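Local coordinates for serine-tRNA ligase (Naegleria fowleri, PDB 6BLJ), which catalyses the ATP-dependent attachment of serine to its cognate tRNA, by way of a seryl-adenylate intermediate, as a class II aminoacyl-tRNA synthetase, at the interface of chains A and B. Sequence-based numbering; all coordinates share one arbitrary frame. Chains: chain A/B, Serine-tRNA ligase.

The interface of chains A and B. Residues chain A 245, 248, 311, 313, 332, 334; chain B 245, 248, 311, 313, 332, 334.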
loop_
_atom_site.group_PDB
_atom_site.type_symbol
_atom_site.label_atom_id
_atom_site.label_comp_id
_atom_site.label_asym_id
_atom_site.label_seq_id
_atom_site.Cartn_x
_atom_site.Cartn_y
_atom_site.Cartn_z
ATOM N N TYR A 245 -12.479 -21.305 15.902
ATOM C CA TYR A 245 -12.542 -19.849 15.840
ATOM C C TYR A 245 -11.106 -19.323 15.904
ATOM O O TYR A 245 -10.316 -19.794 16.722
ATOM C CB TYR A 245 -13.381 -19.328 17.015
ATOM C CG TYR A 245 -13.369 -17.836 17.249
ATOM C CD1 TYR A 245 -14.348 -17.005 16.685
ATOM C CD2 TYR A 245 -12.401 -17.254 18.060
ATOM C CE1 TYR A 245 -14.341 -15.621 16.912
ATOM C CE2 TYR A 245 -12.370 -15.873 18.281
ATOM C CZ TYR A 245 -13.344 -15.062 17.716
ATOM O OH TYR A 245 -13.315 -13.702 17.976
ATOM N N PHE A 248 -8.272 -12.954 14.183
ATOM C CA PHE A 248 -8.558 -12.169 12.992
ATOM C C PHE A 248 -7.348 -11.343 12.560
ATOM O O PHE A 248 -7.429 -10.675 11.523
ATOM C CB PHE A 248 -9.771 -11.226 13.231
ATOM C CG PHE A 248 -11.084 -11.932 13.607
ATOM C CD1 PHE A 248 -11.206 -13.316 13.592
ATOM C CD2 PHE A 248 -12.204 -11.179 13.963
ATOM C CE1 PHE A 248 -12.417 -13.946 13.960
ATOM C CE2 PHE A 248 -13.423 -11.800 14.319
ATOM C CZ PHE A 248 -13.525 -13.183 14.313
ATOM N N THR A 311 -14.731 -13.467 11.192
ATOM C CA THR A 311 -14.936 -12.336 10.306
ATOM C C THR A 311 -13.731 -12.259 9.377
ATOM O O THR A 311 -12.629 -12.687 9.734
ATOM C CB THR A 311 -15.139 -11.049 11.117
ATOM O OG1 THR A 311 -16.313 -11.213 11.911
ATOM C CG2 THR A 311 -15.349 -9.811 10.205
ATOM N N PHE A 313 -11.771 -9.722 6.279
ATOM C CA PHE A 313 -11.574 -8.326 5.897
ATOM C C PHE A 313 -10.832 -8.256 4.572
ATOM O O PHE A 313 -9.775 -8.880 4.414
ATOM C CB PHE A 313 -10.795 -7.562 6.968
ATOM C CG PHE A 313 -11.414 -7.635 8.352
ATOM C CD1 PHE A 313 -12.278 -6.639 8.800
ATOM C CD2 PHE A 313 -11.122 -8.694 9.206
ATOM C CE1 PHE A 313 -12.831 -6.697 10.090
ATOM C CE2 PHE A 313 -11.679 -8.764 10.488
ATOM C CZ PHE A 313 -12.525 -7.765 10.925
ATOM N N GLN A 332 -16.016 -6.333 5.018
ATOM C CA GLN A 332 -16.166 -7.030 6.293
ATOM C C GLN A 332 -17.352 -7.981 6.208
ATOM O O GLN A 332 -18.484 -7.538 5.974
ATOM C CB GLN A 332 -16.366 -6.009 7.423
ATOM C CG GLN A 332 -16.667 -6.580 8.796
ATOM C CD GLN A 332 -17.118 -5.483 9.763
ATOM O OE1 GLN A 332 -16.500 -4.425 9.854
ATOM N NE2 GLN A 332 -18.218 -5.721 10.454
ATOM N N GLU A 334 -18.748 -12.247 7.658
ATOM C CA GLU A 334 -18.465 -13.512 8.329
ATOM C C GLU A 334 -18.502 -14.653 7.332
ATOM O O GLU A 334 -19.275 -14.633 6.366
ATOM C CB GLU A 334 -19.455 -13.806 9.469
ATOM C CG GLU A 334 -19.198 -12.983 10.721
ATOM C CD GLU A 334 -19.567 -11.505 10.543
ATOM O OE1 GLU A 334 -20.716 -11.219 10.117
ATOM O OE2 GLU A 334 -18.721 -10.637 10.846
ATOM N N TYR B 245 -25.896 -4.972 13.870
ATOM C CA TYR B 245 -24.540 -5.418 13.592
ATOM C C TYR B 245 -23.808 -4.244 12.949
ATOM O O TYR B 245 -24.348 -3.616 12.035
ATOM C CB TYR B 245 -24.585 -6.643 12.658
ATOM C CG TYR B 245 -23.253 -7.081 12.049
ATOM C CD1 TYR B 245 -22.457 -8.042 12.671
ATOM C CD2 TYR B 245 -22.820 -6.554 10.835
ATOM C CE1 TYR B 245 -21.246 -8.454 12.105
ATOM C CE2 TYR B 245 -21.609 -6.947 10.271
ATOM C CZ TYR B 245 -20.828 -7.883 10.908
ATOM O OH TYR B 245 -19.644 -8.271 10.330
ATOM N N PHE B 248 -16.853 -2.817 11.996
ATOM C CA PHE B 248 -15.818 -2.972 13.006
ATOM C C PHE B 248 -14.694 -1.940 12.834
ATOM O O PHE B 248 -13.783 -1.914 13.662
ATOM C CB PHE B 248 -15.216 -4.403 12.984
ATOM C CG PHE B 248 -16.231 -5.544 13.216
ATOM C CD1 PHE B 248 -17.566 -5.292 13.549
ATOM C CD2 PHE B 248 -15.818 -6.870 13.113
ATOM C CE1 PHE B 248 -18.494 -6.366 13.717
ATOM C CE2 PHE B 248 -16.724 -7.946 13.288
ATOM C CZ PHE B 248 -18.063 -7.681 13.589
ATOM N N THR B 311 -17.566 -8.003 16.967
ATOM C CA THR B 311 -16.269 -8.284 17.568
ATOM C C THR B 311 -15.651 -6.972 18.044
ATOM O O THR B 311 -15.925 -5.900 17.495
ATOM C CB THR B 311 -15.366 -9.010 16.568
ATOM O OG1 THR B 311 -15.999 -10.247 16.212
ATOM C CG2 THR B 311 -13.983 -9.340 17.185
ATOM N N PHE B 313 -11.962 -5.041 19.593
ATOM C CA PHE B 313 -10.505 -5.093 19.510
ATOM C C PHE B 313 -9.895 -4.079 20.468
ATOM O O PHE B 313 -10.259 -2.898 20.439
ATOM C CB PHE B 313 -10.051 -4.804 18.078
ATOM C CG PHE B 313 -10.684 -5.702 17.055
ATOM C CD1 PHE B 313 -10.035 -6.849 16.619
ATOM C CD2 PHE B 313 -11.933 -5.396 16.525
ATOM C CE1 PHE B 313 -10.622 -7.676 15.647
ATOM C CE2 PHE B 313 -12.510 -6.214 15.557
ATOM C CZ PHE B 313 -11.851 -7.348 15.129
ATOM N N GLN B 332 -9.197 -9.511 21.255
ATOM C CA GLN B 332 -10.260 -9.762 20.294
ATOM C C GLN B 332 -11.331 -10.608 20.968
ATOM O O GLN B 332 -11.030 -11.704 21.445
ATOM C CB GLN B 332 -9.695 -10.476 19.066
ATOM C CG GLN B 332 -10.726 -10.937 18.053
ATOM C CD GLN B 332 -10.116 -11.909 17.048
ATOM O OE1 GLN B 332 -9.033 -11.661 16.526
ATOM N NE2 GLN B 332 -10.800 -13.029 16.794
ATOM N N GLU B 334 -16.031 -11.158 21.098
ATOM C CA GLU B 334 -17.374 -10.724 20.714
ATOM C C GLU B 334 -18.129 -10.230 21.938
ATOM O O GLU B 334 -17.936 -10.736 23.049
ATOM C CB GLU B 334 -18.171 -11.855 20.053
ATOM C CG GLU B 334 -17.747 -12.163 18.629
ATOM C CD GLU B 334 -16.379 -12.860 18.579
ATOM O OE1 GLU B 334 -16.213 -13.898 19.251
ATOM O OE2 GLU B 334 -15.469 -12.353 17.891
HETATM O O HOH W 1 -17.248 -11.623 14.381
#
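The class II synthetase dimer interface, built here around motif 1, whose strand 242-245 and the loop after it carry A:Tyr245 and A:Phe248, shows how a two-fold axis can turn one polar cluster into a matched pair. Strands 304-313 and 332-342 of the other subunit present B:Thr311, B:Phe313, B:Gln332 and B:Glu334 to these two residues. B:Gln332, with CG anti to its backbone N and an extended chain, spends both ends of its amide on chain A. Its OE1 takes the backbone N of A:Phe248 at 2.8 Å, in the carbonyl plane and on a lone pair. Its NE2 gives an almost straight bond (173° at H) to the phenol OH of A:Tyr245, 2.9 Å away and in the amide plane. A flipped amide would lose both bonds, which should fix its orientation. It also lies across the face of the A:Phe248 ring, the two planes 30° apart, with NE2 over the ring centre, 3.2 Å above the plane.

A:Tyr245 meets B:Glu334 tip to tip, and A:Tyr245 OH donates to the syn lone pair of B:Glu334 OE2 at a short 2.5 Å. B:Glu334, bent at chi2, thereby offers an oxygen that is gripped twice, because B:Thr311 OG1 donates to the anti lone pair of the same OE2 at 2.7 Å. This intrasubunit bond positions the carboxylate, and the two donors would favour its ionised form. Tyrosine thus serves as acceptor from the amide and donor to the carboxylate, its ring turned 67° from both groups.

Towards the axis, the rim of A:Phe248 packs tip to tip on B:Thr311, CE2 against the methyl CG2, while A:Phe248 CD2 touches CZ of B:Phe313 at 4.0 Å. Every contact recurs with the chains exchanged, and a water bridges the halves, 2.7 Å from A:Thr311 OG1 and 2.6 Å from B:Thr311 OG1.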